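Local coordinates for putative methyl-accepting chemotaxis signal transduction protein (Campylobacter jejuni subsp. jejuni serotype O:2, PDB 4XMR) that probably serves as a chemotaxis receptor that senses amino acids, binding isoleucine in its tandem PAS sensory domain, at residues 168-173 with 186-191; 176-181 with 237-242; 212-217 with 229-234. One frame throughout, in Å; residues are numbered along the deposited sequence. Where two conformers were deposited one is given.

Contact 1. Residues 168-173 with 186-191; sequences NLVAKT and IFAATN
Val170 and Ala171, on helix 163-171, pack against Ala188, Ala189 and Thr190 at the edge of the five-stranded antiparallel sheet of the second PAS module. The strand that supplies the partners carries a classic beta bulge: Phe187 and Ala188 both face Leu179 of the neighbouring strand 177-180. Val170 meets Ala188 carbon to carbon, CB to CB at 4.1 Å, with its CG2 beside the same methyl. A branched but short valine and an alanine suit this place, because small side chains let the helix come close to the strand. Ala171 adds its own CB, which lies 3.8 Å from Ala189 O, while its backbone comes nearest to Thr190, with the two CA atoms 3.8 Å apart.

Thr173 OG1 turns back on the helix and donates to Val170 O at 2.7 Å, in the plane of that carbonyl. This hydroxyl sits between the backbone N and the carbonyl carbon of its own residue (chi1 64°); Thr173 N also donates to Val170 O, so two donors grip the one oxygen. Thr190 approaches with both branches. Its CG2, anti to the backbone N, rests 3.7 Å from Ala171 O. Thr190 OG1 stands 3.6 Å from Thr173 OG1 but is hydrogen-bonded to Thr177 O. A water donates to Ala171 O at 3.0 Å and also reaches Thr190 O, at a distance too short to be trusted in detail.

Beyond the pair, Leu169 leans on Thr28 and Phe32 of the long helix 9-48, and Thr173 OG1 bonds to Thr25 of that helix. Val170 also touches Leu179, so helix 163-171 lies between the long helix and strands 177-180 and 186-189.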
loop_
_atom_site.group_PDB
_atom_site.type_symbol
_atom_site.label_atom_id
_atom_site.label_comp_id
_atom_site.label_asym_id
_atom_site.label_seq_id
_atom_site.Cartn_x
_atom_site.Cartn_y
_atom_site.Cartn_z
ATOM N N ASN B 168 0.005 6.805 -9.918
ATOM C CA ASN B 168 1.211 6.002 -10.016
ATOM C C ASN B 168 0.990 4.546 -9.607
ATOM O O ASN B 168 1.522 3.627 -10.233
ATOM C CB ASN B 168 2.349 6.633 -9.209
ATOM C CG ASN B 168 2.873 7.906 -9.841
ATOM O OD1 ASN B 168 2.646 8.165 -11.018
ATOM N ND2 ASN B 168 3.584 8.704 -9.059
ATOM N N LEU B 169 0.190 4.332 -8.573
ATOM C CA LEU B 169 -0.164 2.980 -8.157
ATOM C C LEU B 169 -0.940 2.242 -9.247
ATOM O O LEU B 169 -0.657 1.084 -9.557
ATOM C CB LEU B 169 -1.002 3.027 -6.891
ATOM C CG LEU B 169 -0.194 3.351 -5.641
ATOM C CD1 LEU B 169 -1.105 3.725 -4.481
ATOM C CD2 LEU B 169 0.653 2.145 -5.261
ATOM N N VAL B 170 -1.928 2.907 -9.832
ATOM C CA VAL B 170 -2.719 2.282 -10.884
ATOM C C VAL B 170 -1.845 1.932 -12.090
ATOM O O VAL B 170 -1.972 0.846 -12.670
ATOM C CB VAL B 170 -3.880 3.186 -11.311
ATOM C CG1 VAL B 170 -4.576 2.628 -12.569
ATOM C CG2 VAL B 170 -4.861 3.310 -10.175
ATOM N N ALA B 171 -0.946 2.838 -12.459
ATOM C CA ALA B 171 -0.096 2.621 -13.626
ATOM C C ALA B 171 0.783 1.373 -13.521
ATOM O O ALA B 171 1.178 0.796 -14.538
ATOM C CB ALA B 171 0.754 3.853 -13.895
ATOM N N LYS B 172 1.075 0.944 -12.301
ATOM C CA LYS B 172 1.934 -0.219 -12.100
ATOM C C LYS B 172 1.173 -1.536 -12.144
ATOM O O LYS B 172 1.773 -2.602 -12.188
ATOM C CB LYS B 172 2.680 -0.106 -10.763
ATOM C CG LYS B 172 3.761 0.966 -10.724
ATOM C CD LYS B 172 4.461 0.971 -9.366
ATOM C CE LYS B 172 5.626 1.947 -9.331
ATOM N NZ LYS B 172 6.713 1.547 -10.268
ATOM N N THR B 173 -0.150 -1.463 -12.119
ATOM C CA THR B 173 -0.938 -2.688 -12.102
ATOM C C THR B 173 -0.940 -3.371 -13.468
ATOM O O THR B 173 -0.877 -2.705 -14.500
ATOM C CB THR B 173 -2.409 -2.423 -11.713
ATOM O OG1 THR B 173 -3.042 -1.605 -12.710
ATOM C CG2 THR B 173 -2.510 -1.767 -10.331
ATOM N N ILE B 186 -11.593 10.984 -17.147
ATOM C CA ILE B 186 -10.460 10.085 -16.958
ATOM C C ILE B 186 -9.545 10.626 -15.850
ATOM O O ILE B 186 -9.288 11.832 -15.767
ATOM C CB ILE B 186 -9.704 9.841 -18.283
ATOM C CG1 ILE B 186 -8.757 8.642 -18.161
ATOM C CG2 ILE B 186 -8.979 11.092 -18.739
ATOM C CD1 ILE B 186 -9.485 7.324 -18.101
ATOM N N PHE B 187 -9.085 9.728 -14.981
ATOM C CA PHE B 187 -8.388 10.114 -13.758
ATOM C C PHE B 187 -7.030 9.424 -13.628
ATOM O O PHE B 187 -6.042 10.055 -13.258
ATOM C CB PHE B 187 -9.280 9.816 -12.544
ATOM C CG PHE B 187 -8.599 10.010 -11.216
ATOM C CD1 PHE B 187 -8.602 11.245 -10.595
ATOM C CD2 PHE B 187 -7.990 8.941 -10.574
ATOM C CE1 PHE B 187 -7.986 11.419 -9.366
ATOM C CE2 PHE B 187 -7.372 9.103 -9.352
ATOM C CZ PHE B 187 -7.368 10.346 -8.748
ATOM N N ALA B 188 -6.987 8.129 -13.926
ATOM C CA ALA B 188 -5.750 7.351 -13.844
ATOM C C ALA B 188 -5.756 6.272 -14.922
ATOM O O ALA B 188 -6.824 5.829 -15.338
ATOM C CB ALA B 188 -5.599 6.705 -12.469
ATOM N N ALA B 189 -4.579 5.858 -15.393
ATOM C CA ALA B 189 -4.502 4.821 -16.424
ATOM C C ALA B 189 -3.151 4.112 -16.441
ATOM O O ALA B 189 -2.116 4.731 -16.196
ATOM C CB ALA B 189 -4.803 5.422 -17.799
ATOM N N THR B 190 -3.167 2.816 -16.733
ATOM C CA THR B 190 -1.946 2.039 -16.924
ATOM C C THR B 190 -1.203 2.522 -18.161
ATOM O O THR B 190 0.021 2.710 -18.150
ATOM C CB THR B 190 -2.281 0.567 -17.087
ATOM O OG1 THR B 190 -2.957 0.124 -15.907
ATOM C CG2 THR B 190 -1.021 -0.256 -17.294
ATOM N N ASN B 191 -1.953 2.711 -19.234
ATOM C CA ASN B 191 -1.420 3.323 -20.438
ATOM C C ASN B 191 -1.628 4.823 -20.297
ATOM O O ASN B 191 -2.740 5.315 -20.465
ATOM C CB ASN B 191 -2.154 2.769 -21.660
ATOM C CG ASN B 191 -1.755 3.453 -22.958
ATOM O OD1 ASN B 191 -0.844 4.283 -22.996
ATOM N ND2 ASN B 191 -2.438 3.091 -24.041
HETATM O O HOH W 1 2.230 2.304 -16.958
#

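Contact 2. Residues 176-181 with 237-242; sequences NTFLFD and TACITE
Phe178 and Cys239 are a hydrogen-bonded pair in the antiparallel ladder of strands 177-180 and 236-243, and Cys239 CB lies over one face of the Phe178 ring, 3.9 Å from its centroid, a CH-pi contact offset toward the rim. Phe178 CG stands between the backbone N and the carbonyl carbon (chi1 50°); the ring beyond it lies beside the partner strand. At its edge comes Thr241, whose CG2 is 3.7 Å from Phe178 CZ; the two side chains cross at about a right angle. Phe180, turned differently, offers Cys239 SG an edge, with the sulfur in the ring plane and 3.8 Å from Phe180 CE2, so CB meets the face of Phe178 while SG meets the edge of Phe180. On the other face of the sheet Leu179 CD2 rests 3.5 Å from Ala238 CB, and the side chains of Thr177 and Ile240 cross obliquely, CG2 of the first meeting CD1 of the second. Alanine leaves room there for the leucine.

Beyond the ladder, Asn176 ND2 donates to Thr241 O at 3.1 Å. The acceptor lies in the amide plane, but the donor stands above the carbonyl plane. Thr241 OG1 is bonded to Arg226.

The chemistry is that of a buried sheet interior: Phe178 N and O both bond to Cys239, satisfying the backbone of this pair, while the disulfide to Cys230 gives the rings an uncharged, polarisable sulfur to pack on.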
loop_
_atom_site.group_PDB
_atom_site.type_symbol
_atom_site.label_atom_id
_atom_site.label_comp_id
_atom_site.label_asym_id
_atom_site.label_seq_id
_atom_site.Cartn_x
_atom_site.Cartn_y
_atom_site.Cartn_z
ATOM N N ASN B 176 -4.802 -3.530 -18.969
ATOM C CA ASN B 176 -5.123 -2.210 -19.469
ATOM C C ASN B 176 -6.262 -1.628 -18.645
ATOM O O ASN B 176 -7.420 -1.551 -19.106
ATOM C CB ASN B 176 -5.499 -2.278 -20.939
ATOM C CG ASN B 176 -5.729 -0.915 -21.532
ATOM O OD1 ASN B 176 -4.955 0.019 -21.290
ATOM N ND2 ASN B 176 -6.794 -0.784 -22.313
ATOM N N THR B 177 -5.930 -1.252 -17.410
ATOM C CA THR B 177 -6.922 -0.759 -16.472
ATOM C C THR B 177 -6.811 0.748 -16.310
ATOM O O THR B 177 -5.744 1.338 -16.495
ATOM C CB THR B 177 -6.799 -1.437 -15.104
ATOM O OG1 THR B 177 -5.488 -1.190 -14.587
ATOM C CG2 THR B 177 -7.018 -2.947 -15.211
ATOM N N PHE B 178 -7.935 1.371 -15.978
ATOM C CA PHE B 178 -7.993 2.817 -15.832
ATOM C C PHE B 178 -9.155 3.219 -14.936
ATOM O O PHE B 178 -10.025 2.407 -14.647
ATOM C CB PHE B 178 -8.004 3.535 -17.198
ATOM C CG PHE B 178 -9.018 3.002 -18.189
ATOM C CD1 PHE B 178 -8.724 1.887 -18.965
ATOM C CD2 PHE B 178 -10.230 3.651 -18.397
ATOM C CE1 PHE B 178 -9.638 1.397 -19.896
ATOM C CE2 PHE B 178 -11.147 3.169 -19.337
ATOM C CZ PHE B 178 -10.840 2.044 -20.079
ATOM N N LEU B 179 -9.122 4.461 -14.462
ATOM C CA LEU B 179 -10.121 4.988 -13.544
ATOM C C LEU B 179 -10.735 6.263 -14.081
ATOM O O LEU B 179 -10.019 7.127 -14.583
ATOM C CB LEU B 179 -9.490 5.345 -12.195
ATOM C CG LEU B 179 -8.830 4.288 -11.334
ATOM C CD1 LEU B 179 -8.364 4.956 -10.034
ATOM C CD2 LEU B 179 -9.785 3.141 -11.050
ATOM N N PHE B 180 -12.052 6.390 -13.924
ATOM C CA PHE B 180 -12.745 7.656 -14.123
ATOM C C PHE B 180 -13.133 8.229 -12.775
ATOM O O PHE B 180 -13.430 7.486 -11.840
ATOM C CB PHE B 180 -14.026 7.459 -14.935
ATOM C CG PHE B 180 -13.795 7.005 -16.339
ATOM C CD1 PHE B 180 -13.546 7.929 -17.339
ATOM C CD2 PHE B 180 -13.848 5.657 -16.658
ATOM C CE1 PHE B 180 -13.335 7.521 -18.636
ATOM C CE2 PHE B 180 -13.641 5.241 -17.955
ATOM C CZ PHE B 180 -13.389 6.174 -18.946
ATOM N N ASP B 181 -13.143 9.552 -12.676
ATOM C CA ASP B 181 -13.603 10.188 -11.454
ATOM C C ASP B 181 -15.126 10.280 -11.404
ATOM O O ASP B 181 -15.822 9.748 -12.274
ATOM C CB ASP B 181 -12.933 11.552 -11.243
ATOM C CG ASP B 181 -13.302 12.578 -12.310
ATOM O OD1 ASP B 181 -14.335 12.423 -13.000
ATOM O OD2 ASP B 181 -12.555 13.569 -12.435
ATOM N N THR B 237 -14.975 5.054 -11.256
ATOM C CA THR B 237 -15.290 3.903 -12.091
ATOM C C THR B 237 -13.973 3.307 -12.571
ATOM O O THR B 237 -13.160 4.006 -13.187
ATOM C CB THR B 237 -16.146 4.304 -13.299
ATOM O OG1 THR B 237 -17.369 4.881 -12.830
ATOM C CG2 THR B 237 -16.455 3.083 -14.161
ATOM N N ALA B 238 -13.755 2.030 -12.260
ATOM C CA ALA B 238 -12.576 1.309 -12.723
ATOM C C ALA B 238 -12.962 0.454 -13.915
ATOM O O ALA B 238 -13.975 -0.237 -13.879
ATOM C CB ALA B 238 -11.995 0.439 -11.612
ATOM N N CYS B 239 -12.136 0.484 -14.955
ATOM C CA CYS B 239 -12.395 -0.302 -16.164
ATOM C C CYS B 239 -11.163 -1.069 -16.619
ATOM O O CYS B 239 -10.019 -0.686 -16.310
ATOM C CB CYS B 239 -12.805 0.611 -17.320
ATOM S SG CYS B 239 -14.311 1.572 -17.069
ATOM N N ILE B 240 -11.405 -2.142 -17.365
ATOM C CA ILE B 240 -10.367 -2.838 -18.109
ATOM C C ILE B 240 -10.897 -3.051 -19.523
ATOM O O ILE B 240 -12.075 -3.392 -19.718
ATOM C CB ILE B 240 -9.976 -4.173 -17.424
ATOM C CG1 ILE B 240 -8.696 -4.734 -18.034
ATOM C CG2 ILE B 240 -11.132 -5.190 -17.449
ATOM C CD1 ILE B 240 -8.100 -5.871 -17.223
ATOM N N THR B 241 -10.061 -2.808 -20.523
ATOM C CA THR B 241 -10.493 -3.051 -21.891
ATOM C C THR B 241 -9.376 -3.688 -22.697
ATOM O O THR B 241 -8.190 -3.545 -22.359
ATOM C CB THR B 241 -10.954 -1.769 -22.629
ATOM O OG1 THR B 241 -9.821 -0.931 -22.905
ATOM C CG2 THR B 241 -11.993 -0.996 -21.828
ATOM N N GLU B 242 -9.770 -4.388 -23.757
ATOM C CA GLU B 242 -8.820 -5.016 -24.650
ATOM C C GLU B 242 -9.377 -5.022 -26.061
ATOM O O GLU B 242 -10.590 -5.032 -26.259
ATOM C CB GLU B 242 -8.545 -6.456 -24.206
ATOM C CG GLU B 242 -7.429 -7.144 -24.968
ATOM C CD GLU B 242 -6.121 -6.357 -24.950
ATOM O OE1 GLU B 242 -5.956 -5.436 -25.781
ATOM O OE2 GLU B 242 -5.251 -6.666 -24.112
HETATM O O HOH W 2 -17.245 7.357 -11.685
#

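Contact 3. Residues 212-217 with 229-234; sequences GDNNFF and ACTKVF
Cys230 O receives the amide of Asn214 in a nearly straight bond, Asn214 N to Cys230 O 2.8 Å with 172° at the hydrogen, and the CA-H of Asp213 also points at it, with Asp213 CA 3.3 Å away. The other polar backbone atom of this cysteine, Cys230 N, donates to a water 2.9 Å off that also lies within reach of Gly212 O and Asn215 O, bridging loop and strand.

Both groups that meet Cys230 O belong to a type II turn, Gly212 to Asn215. Asn214 fills its third position with positive phi, which asparagine tolerates well. Gly212, also with positive phi, leaves helix 202-211; a CB here would be jammed against the preceding carbonyl O, so glycine suits the place. Asp213 CG is anti to the carbonyl carbon, beside the backbone N (chi1 -67°), and the side chain crosses Thr231 at about a right angle; its OD1 takes a weak bond from Lys232 N at 3.4 Å and a firmer one from Tyr208 OH.

Past the turn the contact becomes apolar. Phe216 lays one face over Ala229, whose CB is 3.8 Å from the ring centroid and 18° off its normal; a methyl is small enough to sit there. Phe217 instead meets Cys230 with its rim, Phe217 CZ being 4.1 Å from the SG, which lies near the ring plane. Leu15 and Thr19 of helix 9-48 also touch Phe216.

The turn carries the chain from helix 202-211 into strand 217-221, consistent with the 2-1-5-4-3 antiparallel sheet of a PAS module.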
loop_
_atom_site.group_PDB
_atom_site.type_symbol
_atom_site.label_atom_id
_atom_site.label_comp_id
_atom_site.label_asym_id
_atom_site.label_seq_id
_atom_site.Cartn_x
_atom_site.Cartn_y
_atom_site.Cartn_z
ATOM N N GLY B 212 -23.672 -2.564 -16.412
ATOM C CA GLY B 212 -23.461 -2.768 -14.990
ATOM C C GLY B 212 -22.134 -3.403 -14.605
ATOM O O GLY B 212 -21.338 -3.817 -15.457
ATOM N N ASP B 213 -21.905 -3.490 -13.298
ATOM C CA ASP B 213 -20.584 -3.821 -12.762
ATOM C C ASP B 213 -20.078 -5.221 -13.106
ATOM O O ASP B 213 -20.781 -6.221 -12.911
ATOM C CB ASP B 213 -20.533 -3.621 -11.238
ATOM C CG ASP B 213 -20.649 -2.160 -10.821
ATOM O OD1 ASP B 213 -20.651 -1.270 -11.696
ATOM O OD2 ASP B 213 -20.742 -1.908 -9.600
ATOM N N ASN B 214 -18.851 -5.261 -13.621
ATOM C CA ASN B 214 -18.129 -6.492 -13.955
ATOM C C ASN B 214 -18.669 -7.311 -15.110
ATOM O O ASN B 214 -18.156 -8.391 -15.398
ATOM C CB ASN B 214 -17.923 -7.377 -12.727
ATOM C CG ASN B 214 -16.706 -6.982 -11.950
ATOM O OD1 ASN B 214 -15.581 -7.178 -12.409
ATOM N ND2 ASN B 214 -16.917 -6.397 -10.781
ATOM N N ASN B 215 -19.681 -6.784 -15.784
ATOM C CA ASN B 215 -20.277 -7.471 -16.924
ATOM C C ASN B 215 -19.577 -7.032 -18.202
ATOM O O ASN B 215 -19.508 -5.847 -18.510
ATOM C CB ASN B 215 -21.772 -7.174 -16.999
ATOM C CG ASN B 215 -22.516 -7.658 -15.776
ATOM O OD1 ASN B 215 -22.275 -8.765 -15.288
ATOM N ND2 ASN B 215 -23.422 -6.835 -15.268
ATOM N N PHE B 216 -19.040 -7.986 -18.947
ATOM C CA PHE B 216 -18.308 -7.637 -20.156
ATOM C C PHE B 216 -19.203 -7.168 -21.285
ATOM O O PHE B 216 -20.306 -7.700 -21.504
ATOM C CB PHE B 216 -17.437 -8.795 -20.623
ATOM C CG PHE B 216 -16.259 -9.012 -19.747
ATOM C CD1 PHE B 216 -15.063 -8.350 -19.994
ATOM C CD2 PHE B 216 -16.354 -9.836 -18.639
ATOM C CE1 PHE B 216 -13.973 -8.535 -19.161
ATOM C CE2 PHE B 216 -15.277 -10.021 -17.802
ATOM C CZ PHE B 216 -14.088 -9.369 -18.060
ATOM N N PHE B 217 -18.706 -6.187 -22.026
ATOM C CA PHE B 217 -19.444 -5.618 -23.143
ATOM C C PHE B 217 -18.540 -5.343 -24.332
ATOM O O PHE B 217 -17.334 -5.129 -24.172
ATOM C CB PHE B 217 -20.129 -4.320 -22.717
ATOM C CG PHE B 217 -19.213 -3.335 -22.042
ATOM C CD1 PHE B 217 -18.337 -2.547 -22.783
ATOM C CD2 PHE B 217 -19.234 -3.190 -20.665
ATOM C CE1 PHE B 217 -17.494 -1.629 -22.153
ATOM C CE2 PHE B 217 -18.395 -2.278 -20.027
ATOM C CZ PHE B 217 -17.531 -1.502 -20.770
ATOM N N ALA B 229 -14.938 -4.178 -19.322
ATOM C CA ALA B 229 -15.792 -4.314 -18.155
ATOM C C ALA B 229 -15.400 -3.204 -17.200
ATOM O O ALA B 229 -14.216 -2.830 -17.111
ATOM C CB ALA B 229 -15.611 -5.666 -17.491
ATOM N N CYS B 230 -16.376 -2.665 -16.486
ATOM C CA CYS B 230 -16.099 -1.641 -15.492
ATOM C C CYS B 230 -16.836 -1.947 -14.201
ATOM O O CYS B 230 -17.786 -2.743 -14.176
ATOM C CB CYS B 230 -16.537 -0.255 -15.972
ATOM S SG CYS B 230 -15.877 0.318 -17.541
ATOM N N THR B 231 -16.404 -1.296 -13.128
ATOM C CA THR B 231 -17.091 -1.424 -11.856
ATOM C C THR B 231 -16.933 -0.148 -11.045
ATOM O O THR B 231 -15.931 0.569 -11.168
ATOM C CB THR B 231 -16.572 -2.624 -11.042
ATOM O OG1 THR B 231 -17.411 -2.821 -9.899
ATOM C CG2 THR B 231 -15.117 -2.414 -10.590
ATOM N N LYS B 232 -17.917 0.136 -10.201
ATOM C CA LYS B 232 -17.812 1.277 -9.307
ATOM C C LYS B 232 -16.891 0.933 -8.150
ATOM O O LYS B 232 -16.958 -0.157 -7.579
ATOM C CB LYS B 232 -19.187 1.667 -8.775
ATOM C CG LYS B 232 -20.134 2.197 -9.835
ATOM C CD LYS B 232 -19.528 3.356 -10.615
ATOM C CE LYS B 232 -19.260 4.559 -9.724
ATOM N NZ LYS B 232 -18.757 5.720 -10.507
ATOM N N VAL B 233 -16.013 1.870 -7.818
ATOM C CA VAL B 233 -15.164 1.743 -6.636
ATOM C C VAL B 233 -15.238 3.088 -5.920
ATOM O O VAL B 233 -14.608 4.063 -6.349
ATOM C CB VAL B 233 -13.700 1.400 -6.973
ATOM C CG1 VAL B 233 -12.943 1.038 -5.684
ATOM C CG2 VAL B 233 -13.609 0.259 -7.995
ATOM N N PHE B 234 -16.035 3.135 -4.854
ATOM C CA PHE B 234 -16.448 4.397 -4.257
ATOM C C PHE B 234 -16.982 5.336 -5.353
ATOM O O PHE B 234 -17.871 4.941 -6.121
ATOM C CB PHE B 234 -15.331 4.961 -3.376
ATOM C CG PHE B 234 -14.957 4.028 -2.255
ATOM C CD1 PHE B 234 -15.749 3.946 -1.124
ATOM C CD2 PHE B 234 -13.874 3.180 -2.369
ATOM C CE1 PHE B 234 -15.441 3.066 -0.104
ATOM C CE2 PHE B 234 -13.550 2.303 -1.343
ATOM C CZ PHE B 234 -14.340 2.247 -0.217
HETATM O O HOH W 3 -19.088 -3.635 -17.005
#

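In the fold
All three contacts reach the same five-stranded sheet of the second PAS module, away from the isoleucine pocket of the first. Contact 2 is its buried middle, where a regular ladder joins strands 177-180 and 236-243. Contacts 1 and 3 are partly buried and set a helix and a turn against it: one brings the helix to edge strand 186-189 through small side chains and a water, the other the turn to strand 224-233 through backbone bonds, a water and aromatic rings. Contact 1 joins contact 2 through the backbone bonds of Leu179 to Phe187 and Ala188. Contacts 2 and 3 share the Cys230-Cys239 disulfide, whereas contacts 1 and 3 do not touch, their centres about 17 Å apart.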